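Local atomic coordinates of STU0660 (Streptococcus thermophilus, PDB entry 3ZTH), a protein that probably binds DNA in CRISPR-mediated bacterial immunity, as a large Csn2 protein of the P-loop NTPase clan that also binds magnesium. Residues Y33-Q36 against I37-Y41; K46-S49 against E50-S53; L97-G100 against Y101-I105; K245-E248 against E249-R252; M291-E294 against T295-Y299. All coordinates share one frame; numbering follows the deposited sequence.

From the N terminus, the five contacts follow one another in series. None nests in or crosses another, and none closes a long loop, because each is local along one continuous stretch. Interaction 1 lies on helix 28-43. Interaction 2 starts the next short helix, 49-52, and touches interaction 1 through Trp40, Tyr41, Tyr47 and Asp51. Both meet the second subunit. Interaction 3 lies on helix 97-106. Its nearest neighbour is interaction 1, with centres about 27 Å apart. Interaction 4 is a turn between strands 232-237 and 254-257. It touches interaction 5, on helix 286-296, through Ile246 and the side chains of Leu293, Glu294 and Thr297.

Interaction 1: Y33-Q36 against I37-Y41; sequences YTWQ and ILSWY
Ile37 lies over one face of the Tyr33 ring. Its CG1 is 3.8 Å from the ring centroid, a CH-pi contact. CD1 of Ile37 continues toward the phenol end and comes 3.4 Å from Tyr33 OH. Tyr33 CG is anti to the backbone N (chi1 170°), which sets the ring beside the residue one turn later. Gln36 and Trp40 repeat this spacing. Gln36 OE1 is 2.9 Å from Trp40 NE1, but it sits above the indole face and not in line with the N-H, so no hydrogen bond forms. The amide and indole planes are 47° apart. A bend at chi2 of Gln36 (65°) carries the amide over the indole. One residue earlier in each segment, Ser39 OG sits over a face of the Trp35 ring, 4.1 Å from Trp35 CZ2. A water 2.8 Å from Ser39 OG also gives a weak bond to Gln36 OE1. Thr34 and Leu38 lie side by side. Four successive backbone bonds, from Ile37 N to Tyr33 O through to Trp40 N to Gln36 O, fix this spacing. Further out, Tyr33 OH hydrogen-bonds to Gln6 O, Thr34 OG1 to Leu30 O and Trp35 NE1 to Asp79 OD2. Helix 28-43 packs on strand 13-16 through Tyr33 and Thr34 and on strand 76-80 through Ser39, while Trp174 of the second subunit meets the rings of Tyr33 and Trp40.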
loop_
_atom_site.group_PDB
_atom_site.type_symbol
_atom_site.label_atom_id
_atom_site.label_comp_id
_atom_site.label_asym_id
_atom_site.label_seq_id
_atom_site.Cartn_x
_atom_site.Cartn_y
_atom_site.Cartn_z
ATOM N N TYR A 33 -2.633 -5.067 34.529
ATOM C CA TYR A 33 -2.918 -6.282 33.791
ATOM C C TYR A 33 -4.424 -6.401 33.573
ATOM O O TYR A 33 -4.875 -6.749 32.489
ATOM C CB TYR A 33 -2.424 -7.504 34.563
ATOM C CG TYR A 33 -2.910 -8.790 33.956
ATOM C CD1 TYR A 33 -2.286 -9.330 32.836
ATOM C CD2 TYR A 33 -4.039 -9.438 34.460
ATOM C CE1 TYR A 33 -2.777 -10.494 32.221
ATOM C CE2 TYR A 33 -4.540 -10.597 33.856
ATOM C CZ TYR A 33 -3.901 -11.117 32.736
ATOM O OH TYR A 33 -4.378 -12.259 32.141
ATOM N N THR A 34 -5.191 -6.119 34.617
ATOM C CA THR A 34 -6.636 -6.199 34.545
ATOM C C THR A 34 -7.133 -5.216 33.488
ATOM O O THR A 34 -8.016 -5.550 32.686
ATOM C CB THR A 34 -7.261 -5.889 35.906
ATOM O OG1 THR A 34 -6.692 -6.761 36.890
ATOM C CG2 THR A 34 -8.760 -6.110 35.867
ATOM N N TRP A 35 -6.547 -4.018 33.468
ATOM C CA TRP A 35 -6.921 -3.012 32.470
ATOM C C TRP A 35 -6.573 -3.484 31.051
ATOM O O TRP A 35 -7.359 -3.314 30.120
ATOM C CB TRP A 35 -6.203 -1.675 32.722
ATOM C CG TRP A 35 -6.403 -0.724 31.581
ATOM C CD1 TRP A 35 -7.547 -0.042 31.281
ATOM C CD2 TRP A 35 -5.498 -0.477 30.494
ATOM N NE1 TRP A 35 -7.419 0.600 30.074
ATOM C CE2 TRP A 35 -6.174 0.353 29.567
ATOM C CE3 TRP A 35 -4.186 -0.882 30.209
ATOM C CZ2 TRP A 35 -5.584 0.787 28.372
ATOM C CZ3 TRP A 35 -3.594 -0.451 29.019
ATOM C CH2 TRP A 35 -4.296 0.376 28.114
ATOM N N GLN A 36 -5.391 -4.066 30.889
ATOM C CA GLN A 36 -4.940 -4.531 29.577
ATOM C C GLN A 36 -5.866 -5.593 28.993
ATOM O O GLN A 36 -6.173 -5.577 27.806
ATOM C CB GLN A 36 -3.511 -5.080 29.684
ATOM C CG GLN A 36 -2.848 -5.438 28.353
ATOM C CD GLN A 36 -2.623 -4.228 27.456
ATOM O OE1 GLN A 36 -3.471 -3.893 26.619
ATOM N NE2 GLN A 36 -1.482 -3.553 27.637
ATOM N N ILE A 37 -6.297 -6.523 29.832
ATOM C CA ILE A 37 -7.192 -7.583 29.392
ATOM C C ILE A 37 -8.552 -6.989 29.040
ATOM O O ILE A 37 -9.118 -7.285 27.989
ATOM C CB ILE A 37 -7.408 -8.628 30.500
ATOM C CG1 ILE A 37 -6.110 -9.382 30.788
ATOM C CG2 ILE A 37 -8.501 -9.582 30.082
ATOM C CD1 ILE A 37 -5.679 -10.322 29.654
ATOM N N LEU A 38 -9.082 -6.164 29.937
ATOM C CA LEU A 38 -10.375 -5.535 29.719
ATOM C C LEU A 38 -10.460 -4.812 28.377
ATOM O O LEU A 38 -11.388 -5.023 27.592
ATOM C CB LEU A 38 -10.666 -4.549 30.848
ATOM C CG LEU A 38 -11.236 -5.153 32.126
ATOM C CD1 LEU A 38 -11.222 -4.128 33.236
ATOM C CD2 LEU A 38 -12.646 -5.624 31.856
ATOM N N SER A 39 -9.478 -3.966 28.107
ATOM C CA SER A 39 -9.485 -3.216 26.865
ATOM C C SER A 39 -9.312 -4.114 25.645
ATOM O O SER A 39 -9.912 -3.865 24.602
ATOM C CB SER A 39 -8.394 -2.143 26.898
ATOM O OG SER A 39 -7.113 -2.727 26.934
ATOM N N TRP A 40 -8.492 -5.153 25.765
ATOM C CA TRP A 40 -8.276 -6.057 24.640
ATOM C C TRP A 40 -9.525 -6.878 24.383
ATOM O O TRP A 40 -9.972 -7.007 23.250
ATOM C CB TRP A 40 -7.100 -6.989 24.926
ATOM C CG TRP A 40 -5.762 -6.414 24.557
ATOM C CD1 TRP A 40 -5.480 -5.108 24.245
ATOM C CD2 TRP A 40 -4.519 -7.125 24.461
ATOM N NE1 TRP A 40 -4.141 -4.967 23.961
ATOM C CE2 TRP A 40 -3.528 -6.187 24.084
ATOM C CE3 TRP A 40 -4.148 -8.464 24.655
ATOM C CZ2 TRP A 40 -2.185 -6.550 23.896
ATOM C CZ3 TRP A 40 -2.813 -8.824 24.467
ATOM C CH2 TRP A 40 -1.850 -7.867 24.090
ATOM N N TYR A 41 -10.084 -7.422 25.454
ATOM C CA TYR A 41 -11.277 -8.243 25.375
ATOM C C TYR A 41 -12.452 -7.495 24.758
ATOM O O TYR A 41 -13.048 -7.949 23.777
ATOM C CB TYR A 41 -11.669 -8.706 26.773
ATOM C CG TYR A 41 -12.605 -9.892 26.802
ATOM C CD1 TYR A 41 -12.146 -11.173 26.482
ATOM C CD2 TYR A 41 -13.935 -9.747 27.204
ATOM C CE1 TYR A 41 -12.977 -12.278 26.568
ATOM C CE2 TYR A 41 -14.780 -10.848 27.297
ATOM C CZ TYR A 41 -14.292 -12.114 26.980
ATOM O OH TYR A 41 -15.104 -13.220 27.107
HETATM O O HOH W 1 -5.295 -1.382 25.291
#

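Interaction 2: K46-S49 against E50-S53; sequences KYSS and EDLS
Ser48 and Asp51 grip each other at the start of helix 49-52. Ser48 N donates to Asp51 OD2 at 2.8 Å in a nearly straight bond (169°). It reaches the anti side of that oxygen, 31° out of the carboxylate plane. In return, Asp51 N donates to Ser48 OG at 3.1 Å. Ser48 OG is held between its own backbone N and carbonyl carbon (chi1 70°), within reach of the Asp51 N-H. The same hydroxyl makes a weak bond to Asp51 OD2 at 2.9 Å. The other carboxylate oxygen, Asp51 OD1, hydrogen-bonds to Ser171 OG of the second subunit. This exchange is a capping box, with Ser48 at the N-cap. The backbone bonds of this short helix are weak, among them those from Leu52 N to Ser48 O, at 3.4 Å, and to Ser49 O. Beside the cap, Tyr47 and Leu52 meet as a hydrophobic staple, from the residue before the cap to the fourth after it. Their side chains cross at about a right angle. Tyr47 CB is 3.8 Å from Leu52 CG, and Leu52 CD2 lies over the ring face, 4.2 Å from the Tyr47 ring centroid. Tyr47 also packs on Trp40. The other side is looser. Ser49 is exposed, and its OG donates to Glu50 OE1 at 2.8 Å, nearly along the C-O axis of the carboxylate.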
loop_
_atom_site.group_PDB
_atom_site.type_symbol
_atom_site.label_atom_id
_atom_site.label_comp_id
_atom_site.label_asym_id
_atom_site.label_seq_id
_atom_site.Cartn_x
_atom_site.Cartn_y
_atom_site.Cartn_z
ATOM N N LYS A 46 -7.188 -7.952 17.970
ATOM C CA LYS A 46 -6.954 -9.119 17.124
ATOM C C LYS A 46 -5.641 -9.678 17.671
ATOM O O LYS A 46 -4.584 -9.064 17.535
ATOM C CB LYS A 46 -6.812 -8.701 15.660
ATOM C CG LYS A 46 -8.071 -8.041 15.097
ATOM C CD LYS A 46 -7.762 -7.192 13.869
ATOM C CE LYS A 46 -8.887 -6.205 13.579
ATOM N NZ LYS A 46 -8.439 -5.103 12.679
ATOM N N TYR A 47 -5.726 -10.837 18.307
ATOM C CA TYR A 47 -4.578 -11.462 18.938
ATOM C C TYR A 47 -3.545 -12.116 18.040
ATOM O O TYR A 47 -3.881 -12.896 17.150
ATOM C CB TYR A 47 -5.058 -12.516 19.928
ATOM C CG TYR A 47 -6.140 -12.059 20.880
ATOM C CD1 TYR A 47 -5.906 -11.036 21.800
ATOM C CD2 TYR A 47 -7.377 -12.701 20.907
ATOM C CE1 TYR A 47 -6.880 -10.666 22.735
ATOM C CE2 TYR A 47 -8.353 -12.342 21.830
ATOM C CZ TYR A 47 -8.098 -11.327 22.744
ATOM O OH TYR A 47 -9.059 -10.990 23.671
ATOM N N SER A 48 -2.278 -11.805 18.289
ATOM C CA SER A 48 -1.190 -12.421 17.546
ATOM C C SER A 48 -0.860 -13.616 18.422
ATOM O O SER A 48 -1.414 -13.747 19.513
ATOM C CB SER A 48 0.023 -11.498 17.474
ATOM O OG SER A 48 0.647 -11.381 18.741
ATOM N N SER A 49 0.031 -14.491 17.971
ATOM C CA SER A 49 0.382 -15.646 18.786
ATOM C C SER A 49 1.262 -15.221 19.962
ATOM O O SER A 49 1.257 -15.859 21.011
ATOM C CB SER A 49 1.088 -16.709 17.937
ATOM O OG SER A 49 2.179 -16.156 17.228
ATOM N N GLU A 50 2.014 -14.140 19.792
ATOM C CA GLU A 50 2.862 -13.658 20.876
ATOM C C GLU A 50 1.985 -13.055 21.976
ATOM O O GLU A 50 2.390 -12.981 23.137
ATOM C CB GLU A 50 3.863 -12.609 20.372
ATOM C CG GLU A 50 4.996 -13.165 19.506
ATOM C CD GLU A 50 4.639 -13.253 18.025
ATOM O OE1 GLU A 50 3.591 -13.841 17.686
ATOM O OE2 GLU A 50 5.417 -12.736 17.195
ATOM N N ASP A 51 0.782 -12.625 21.607
ATOM C CA ASP A 51 -0.133 -12.052 22.581
ATOM C C ASP A 51 -0.716 -13.159 23.446
ATOM O O ASP A 51 -0.919 -12.980 24.644
ATOM C CB ASP A 51 -1.292 -11.321 21.893
ATOM C CG ASP A 51 -0.853 -10.088 21.129
ATOM O OD1 ASP A 51 0.069 -9.388 21.582
ATOM O OD2 ASP A 51 -1.456 -9.806 20.079
ATOM N N LEU A 52 -0.980 -14.309 22.836
ATOM C CA LEU A 52 -1.575 -15.435 23.553
ATOM C C LEU A 52 -0.573 -16.373 24.226
ATOM O O LEU A 52 -0.968 -17.339 24.881
ATOM C CB LEU A 52 -2.475 -16.218 22.598
ATOM C CG LEU A 52 -3.536 -15.341 21.922
ATOM C CD1 LEU A 52 -4.241 -16.112 20.827
ATOM C CD2 LEU A 52 -4.533 -14.858 22.963
ATOM N N SER A 53 0.717 -16.077 24.076
ATOM C CA SER A 53 1.783 -16.889 24.667
ATOM C C SER A 53 1.464 -17.312 26.093
ATOM O O SER A 53 1.341 -18.495 26.382
ATOM C CB SER A 53 3.094 -16.110 24.688
ATOM O OG SER A 53 3.382 -15.596 23.406
#

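Interaction 3: L97-G100 against Y101-I105; sequences LAQG and YLRKI
Gln99 and Arg103 are an i to i+4 pair, one turn apart on helix 97-106, and their side chains lie side by side, pointing the same way. Gln99 CD stands over the centre of the guanidinium, 3.7 Å from Arg103 CZ. The amide and guanidinium planes are 53° apart, so the groups meet over a face without a parallel stack. Gln99 swings away from its own N-H (chi1 -173°) and then runs out straight. Arg103 starts beside its own backbone N (chi1 -83°) and is extended from CG to NE. The aliphatic part of Arg103 passes close to the backbone, with its CG 3.2 Å from Gln99 O. On the other sides the side chains rest on carbonyls one turn back. Leu102 CG is 3.3 Å from Ala98 O, and Tyr101 CB is 3.4 Å from Leu97 O. Backbone hydrogen bonds link the same pairs: Tyr101 N to Leu97 O, Leu102 N to Ala98 O and Arg103 N to Gln99 O. Leu97 packs on helix 177-192. Tyr101, Leu102 and Ile105 face the third subunit, where they touch Asn134, Met129 and Ile133. Arg103 NH2 makes a salt bridge with Asp152 OD1, and its NE hydrogen-bonds to Tyr92 OH. The guanidinium thus spends N-H groups on Asp152 and Tyr92 while one flat face packs on the Gln99 amide. Together these should limit its rotation, and Asp152 probably offsets its charge.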
loop_
_atom_site.group_PDB
_atom_site.type_symbol
_atom_site.label_atom_id
_atom_site.label_comp_id
_atom_site.label_asym_id
_atom_site.label_seq_id
_atom_site.Cartn_x
_atom_site.Cartn_y
_atom_site.Cartn_z
ATOM N N LEU A 97 -17.238 7.785 19.118
ATOM C CA LEU A 97 -18.477 8.315 19.644
ATOM C C LEU A 97 -19.030 9.347 18.653
ATOM O O LEU A 97 -20.215 9.346 18.332
ATOM C CB LEU A 97 -18.188 8.957 21.003
ATOM C CG LEU A 97 -19.341 9.387 21.905
ATOM C CD1 LEU A 97 -20.179 8.178 22.275
ATOM C CD2 LEU A 97 -18.780 10.029 23.150
ATOM N N ALA A 98 -18.156 10.216 18.158
ATOM C CA ALA A 98 -18.543 11.253 17.203
ATOM C C ALA A 98 -19.237 10.688 15.957
ATOM O O ALA A 98 -20.217 11.251 15.464
ATOM C CB ALA A 98 -17.308 12.063 16.792
ATOM N N GLN A 99 -18.725 9.576 15.446
ATOM C CA GLN A 99 -19.313 8.971 14.268
ATOM C C GLN A 99 -20.779 8.668 14.535
ATOM O O GLN A 99 -21.654 9.072 13.772
ATOM C CB GLN A 99 -18.585 7.684 13.909
ATOM C CG GLN A 99 -19.034 7.085 12.589
ATOM C CD GLN A 99 -18.411 5.730 12.328
ATOM O OE1 GLN A 99 -18.388 5.255 11.192
ATOM N NE2 GLN A 99 -17.910 5.094 13.380
ATOM N N GLY A 100 -21.040 7.966 15.630
ATOM C CA GLY A 100 -22.408 7.622 15.970
ATOM C C GLY A 100 -23.274 8.827 16.290
ATOM O O GLY A 100 -24.472 8.837 16.008
ATOM N N TYR A 101 -22.668 9.847 16.883
ATOM C CA TYR A 101 -23.383 11.060 17.254
ATOM C C TYR A 101 -23.695 11.954 16.057
ATOM O O TYR A 101 -24.840 12.357 15.858
ATOM C CB TYR A 101 -22.563 11.844 18.277
ATOM C CG TYR A 101 -23.088 13.228 18.581
ATOM C CD1 TYR A 101 -24.331 13.412 19.187
ATOM C CD2 TYR A 101 -22.324 14.355 18.289
ATOM C CE1 TYR A 101 -24.797 14.691 19.499
ATOM C CE2 TYR A 101 -22.778 15.632 18.590
ATOM C CZ TYR A 101 -24.011 15.792 19.195
ATOM O OH TYR A 101 -24.452 17.063 19.482
ATOM N N LEU A 102 -22.673 12.272 15.265
ATOM C CA LEU A 102 -22.870 13.126 14.108
ATOM C C LEU A 102 -23.777 12.479 13.065
ATOM O O LEU A 102 -24.440 13.179 12.304
ATOM C CB LEU A 102 -21.528 13.488 13.484
ATOM C CG LEU A 102 -20.625 14.364 14.347
ATOM C CD1 LEU A 102 -19.313 14.602 13.624
ATOM C CD2 LEU A 102 -21.313 15.684 14.649
ATOM N N ARG A 103 -23.819 11.150 13.021
ATOM C CA ARG A 103 -24.685 10.485 12.051
ATOM C C ARG A 103 -26.155 10.688 12.398
ATOM O O ARG A 103 -27.004 10.698 11.511
ATOM C CB ARG A 103 -24.371 8.989 11.964
ATOM C CG ARG A 103 -23.205 8.677 11.051
ATOM C CD ARG A 103 -22.888 7.200 11.035
ATOM N NE ARG A 103 -21.832 6.891 10.075
ATOM C CZ ARG A 103 -21.283 5.689 9.930
ATOM N NH1 ARG A 103 -21.692 4.677 10.688
ATOM N NH2 ARG A 103 -20.326 5.495 9.029
ATOM N N LYS A 104 -26.448 10.859 13.683
ATOM C CA LYS A 104 -27.822 11.075 14.131
ATOM C C LYS A 104 -28.242 12.510 13.820
ATOM O O LYS A 104 -29.389 12.772 13.448
ATOM C CB LYS A 104 -27.933 10.833 15.638
ATOM C CG LYS A 104 -27.480 9.450 16.107
ATOM C CD LYS A 104 -28.558 8.383 15.960
ATOM C CE LYS A 104 -28.104 7.079 16.618
ATOM N NZ LYS A 104 -29.179 6.047 16.678
ATOM N N ILE A 105 -27.295 13.431 13.976
ATOM C CA ILE A 105 -27.528 14.851 13.733
ATOM C C ILE A 105 -27.680 15.184 12.258
ATOM O O ILE A 105 -28.598 15.900 11.871
ATOM C CB ILE A 105 -26.377 15.711 14.315
ATOM C CG1 ILE A 105 -26.516 15.802 15.836
ATOM C CG2 ILE A 105 -26.372 17.101 13.677
ATOM C CD1 ILE A 105 -25.527 16.742 16.480
#

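Interaction 4: K245-E248 against E249-R252; sequences KIDE and ENSR
Asp247 and Asn250 are joined by two reciprocal side chain to backbone bonds. Asn250 N donates to Asp247 OD1 at 2.8 Å in a nearly straight bond (166°), on the syn side of that oxygen but somewhat out of the carboxylate plane. Asp247 N donates back to Asn250 OD1 at 2.9 Å. Chi1 values of 62° and 69° turn both groups back over their own backbone. The exchange resembles a capping box, although residues 249-252 have helical backbone angles without regular helix bonds. Two weak bonds add to these. Asn250 ND2 reaches Lys245 O at 3.0 Å, and Ser251 N reaches Asp247 O at 3.0 Å. Lys245 O also accepts from Gln22 NE2, and Ser251 OG hydrogen-bonds to Tyr265 O. The flat groups also stack, with the Asp247 carboxylate and the Asn250 amide almost parallel. Packing is lighter. Ile246 and Ser251 both touch Val267 of helix 267-277. The turn lies in the loop between strands 232-237 and 254-257, and the Lys245 side chain is about 11 Å from a bound magnesium ion. Side-chain atoms do much of the holding here. The backbone N-H of Asn250 would tend to stabilise a charged Asp247 carboxylate.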
loop_
_atom_site.group_PDB
_atom_site.type_symbol
_atom_site.label_atom_id
_atom_site.label_comp_id
_atom_site.label_asym_id
_atom_site.label_seq_id
_atom_site.Cartn_x
_atom_site.Cartn_y
_atom_site.Cartn_z
ATOM N N LYS A 245 -14.499 7.824 45.363
ATOM C CA LYS A 245 -15.759 8.310 45.933
ATOM C C LYS A 245 -16.560 7.125 46.454
ATOM O O LYS A 245 -16.864 6.202 45.699
ATOM C CB LYS A 245 -16.597 9.041 44.870
ATOM C CG LYS A 245 -15.914 10.227 44.211
ATOM C CD LYS A 245 -15.548 11.301 45.233
ATOM C CE LYS A 245 -14.696 12.398 44.600
ATOM N NZ LYS A 245 -14.268 13.446 45.581
ATOM N N ILE A 246 -16.906 7.150 47.735
ATOM C CA ILE A 246 -17.683 6.069 48.333
ATOM C C ILE A 246 -19.038 6.541 48.855
ATOM O O ILE A 246 -19.112 7.522 49.591
ATOM C CB ILE A 246 -16.916 5.409 49.510
ATOM C CG1 ILE A 246 -15.685 4.671 48.981
ATOM C CG2 ILE A 246 -17.824 4.457 50.267
ATOM C CD1 ILE A 246 -14.869 3.989 50.056
ATOM N N ASP A 247 -20.104 5.850 48.450
ATOM C CA ASP A 247 -21.458 6.151 48.923
ATOM C C ASP A 247 -22.224 4.833 49.012
ATOM O O ASP A 247 -21.691 3.784 48.645
ATOM C CB ASP A 247 -22.192 7.146 48.001
ATOM C CG ASP A 247 -22.399 6.616 46.590
ATOM O OD1 ASP A 247 -22.821 5.450 46.433
ATOM O OD2 ASP A 247 -22.155 7.381 45.627
ATOM N N GLU A 248 -23.461 4.877 49.501
ATOM C CA GLU A 248 -24.260 3.662 49.640
ATOM C C GLU A 248 -24.481 2.893 48.340
ATOM O O GLU A 248 -24.494 1.664 48.338
ATOM C CB GLU A 248 -25.630 3.973 50.266
ATOM C CG GLU A 248 -25.686 3.816 51.786
ATOM C CD GLU A 248 -25.289 2.410 52.272
ATOM O OE1 GLU A 248 -24.858 1.565 51.446
ATOM O OE2 GLU A 248 -25.403 2.153 53.493
ATOM N N GLU A 249 -24.644 3.612 47.239
ATOM C CA GLU A 249 -24.895 2.980 45.958
ATOM C C GLU A 249 -23.718 2.277 45.301
ATOM O O GLU A 249 -23.855 1.140 44.856
ATOM C CB GLU A 249 -25.469 4.008 44.981
ATOM C CG GLU A 249 -26.703 4.703 45.513
ATOM C CD GLU A 249 -27.694 3.720 46.120
ATOM O OE1 GLU A 249 -28.171 2.822 45.386
ATOM O OE2 GLU A 249 -27.990 3.841 47.334
ATOM N N ASN A 250 -22.567 2.944 45.241
ATOM C CA ASN A 250 -21.390 2.385 44.583
ATOM C C ASN A 250 -20.429 1.594 45.466
ATOM O O ASN A 250 -19.499 0.972 44.970
ATOM C CB ASN A 250 -20.607 3.504 43.888
ATOM C CG ASN A 250 -19.946 4.473 44.877
ATOM O OD1 ASN A 250 -19.856 4.208 46.081
ATOM N ND2 ASN A 250 -19.470 5.598 44.361
ATOM N N SER A 251 -20.654 1.620 46.769
ATOM C CA SER A 251 -19.790 0.923 47.722
ATOM C C SER A 251 -19.333 -0.496 47.338
ATOM O O SER A 251 -18.141 -0.807 47.362
ATOM C CB SER A 251 -20.486 0.873 49.079
ATOM O OG SER A 251 -19.583 0.451 50.078
ATOM N N ARG A 252 -20.289 -1.356 47.002
ATOM C CA ARG A 252 -20.002 -2.737 46.640
ATOM C C ARG A 252 -19.193 -2.888 45.353
ATOM O O ARG A 252 -18.611 -3.940 45.094
ATOM C CB ARG A 252 -21.316 -3.515 46.522
ATOM C CG ARG A 252 -21.976 -3.799 47.871
ATOM C CD ARG A 252 -23.296 -4.564 47.733
ATOM N NE ARG A 252 -24.338 -3.757 47.095
ATOM C CZ ARG A 252 -24.835 -3.983 45.880
ATOM N NH1 ARG A 252 -24.389 -5.005 45.154
ATOM N NH2 ARG A 252 -25.776 -3.180 45.388
#

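Interaction 5: M291-E294 against T295-Y299; sequences MSLE and TVTPY
Leu293 O is gripped twice by Thr297. Thr297 OG1 donates to it at 2.6 Å, and Thr297 N donates at 3.1 Å. The two donors come from opposite faces of the carbonyl plane. The N-H is the more displaced of the two, 36° out of that plane. Thr297 OG1 sits beside its own backbone N (chi1 -67°), so hydroxyl and N-H reach back to the same oxygen. The hydroxyl also lies against the Leu293 side chain, 3.6 Å from Leu293 CD1, and the two side chains cross. Val296 N hydrogen-bonds to Ser292 O, and Val296 CG2 rests 3.6 Å from that same Ser292 O. Thr295 N hydrogen-bonds to Met291 O (selenomethionine), and more weakly to Ser292 O. Pro298 brings CD within 3.7 Å of Glu294 O. Its nitrogen carries no hydrogen, so the backbone bond expected there cannot form. Residues 297-299 take up a 3-10 segment, with Tyr299 N donating to Val296 O at 2.7 Å. Around this, Glu294 OE2 forms a salt bridge with Arg290 and a hydrogen bond with Ile246 N, while Ser292 OG hydrogen-bonds to Asp314 OD1. Pro298 O accepts from Gln26 NE2, and Tyr299 touches Gln26 and Asp240. Gln26 and Asp240 bind the magnesium ion, and the Pro298 side chain lies about 7 Å from it. Here helix 286-296 gives way to a 3-10 segment beside that metal site.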
loop_
_atom_site.group_PDB
_atom_site.type_symbol
_atom_site.label_atom_id
_atom_site.label_comp_id
_atom_site.label_asym_id
_atom_site.label_seq_id
_atom_site.Cartn_x
_atom_site.Cartn_y
_atom_site.Cartn_z
HETATM N N MSE A 291 -15.705 8.991 55.162
HETATM C CA MSE A 291 -14.509 9.659 54.680
HETATM C C MSE A 291 -13.244 8.913 55.059
HETATM O O MSE A 291 -12.286 8.867 54.296
HETATM C CB MSE A 291 -14.451 11.070 55.223
HETATM C CG MSE A 291 -15.407 11.990 54.531
HETATM SE SE MSE A 291 -14.923 13.776 54.962
HETATM C CE MSE A 291 -15.680 13.866 56.757
ATOM N N SER A 292 -13.240 8.345 56.255
ATOM C CA SER A 292 -12.100 7.581 56.714
ATOM C C SER A 292 -11.971 6.388 55.773
ATOM O O SER A 292 -10.867 5.987 55.400
ATOM C CB SER A 292 -12.337 7.116 58.150
ATOM O OG SER A 292 -11.238 6.361 58.624
ATOM N N LEU A 293 -13.120 5.846 55.373
ATOM C CA LEU A 293 -13.184 4.703 54.469
ATOM C C LEU A 293 -12.653 5.054 53.069
ATOM O O LEU A 293 -12.046 4.221 52.392
ATOM C CB LEU A 293 -14.630 4.206 54.382
ATOM C CG LEU A 293 -14.950 3.008 53.482
ATOM C CD1 LEU A 293 -14.254 1.724 53.994
ATOM C CD2 LEU A 293 -16.460 2.836 53.454
ATOM N N GLU A 294 -12.880 6.292 52.641
ATOM C CA GLU A 294 -12.409 6.749 51.338
ATOM C C GLU A 294 -10.893 6.928 51.338
ATOM O O GLU A 294 -10.226 6.720 50.330
ATOM C CB GLU A 294 -13.069 8.073 50.988
ATOM C CG GLU A 294 -13.931 8.018 49.758
ATOM C CD GLU A 294 -14.842 9.230 49.635
ATOM O OE1 GLU A 294 -14.369 10.364 49.883
ATOM O OE2 GLU A 294 -16.027 9.042 49.283
ATOM N N THR A 295 -10.361 7.322 52.482
ATOM C CA THR A 295 -8.934 7.541 52.645
ATOM C C THR A 295 -8.116 6.254 52.676
ATOM O O THR A 295 -7.099 6.134 52.002
ATOM C CB THR A 295 -8.653 8.279 53.968
ATOM O OG1 THR A 295 -9.235 9.587 53.916
ATOM C CG2 THR A 295 -7.150 8.372 54.230
ATOM N N VAL A 296 -8.585 5.297 53.465
ATOM C CA VAL A 296 -7.888 4.039 53.683
ATOM C C VAL A 296 -8.092 2.889 52.707
ATOM O O VAL A 296 -7.181 2.076 52.513
ATOM C CB VAL A 296 -8.199 3.513 55.103
ATOM C CG1 VAL A 296 -7.561 2.168 55.301
ATOM C CG2 VAL A 296 -7.691 4.482 56.142
ATOM N N THR A 297 -9.268 2.799 52.100
ATOM C CA THR A 297 -9.538 1.699 51.181
ATOM C C THR A 297 -8.407 1.337 50.211
ATOM O O THR A 297 -8.095 0.164 50.027
ATOM C CB THR A 297 -10.816 1.949 50.379
ATOM O OG1 THR A 297 -11.941 1.916 51.269
ATOM C CG2 THR A 297 -10.992 0.887 49.325
ATOM N N PRO A 298 -7.783 2.338 49.572
ATOM C CA PRO A 298 -6.696 2.025 48.637
ATOM C C PRO A 298 -5.526 1.262 49.278
ATOM O O PRO A 298 -4.742 0.612 48.579
ATOM C CB PRO A 298 -6.275 3.405 48.131
ATOM C CG PRO A 298 -7.547 4.181 48.209
ATOM C CD PRO A 298 -8.100 3.776 49.544
ATOM N N TYR A 299 -5.410 1.337 50.601
ATOM C CA TYR A 299 -4.315 0.666 51.297
ATOM C C TYR A 299 -4.685 -0.630 52.005
ATOM O O TYR A 299 -3.861 -1.199 52.705
ATOM C CB TYR A 299 -3.687 1.619 52.313
ATOM C CG TYR A 299 -3.108 2.849 51.677
ATOM C CD1 TYR A 299 -1.927 2.784 50.936
ATOM C CD2 TYR A 299 -3.769 4.075 51.764
ATOM C CE1 TYR A 299 -1.415 3.917 50.290
ATOM C CE2 TYR A 299 -3.270 5.213 51.124
ATOM C CZ TYR A 299 -2.096 5.126 50.390
ATOM O OH TYR A 299 -1.617 6.243 49.752
#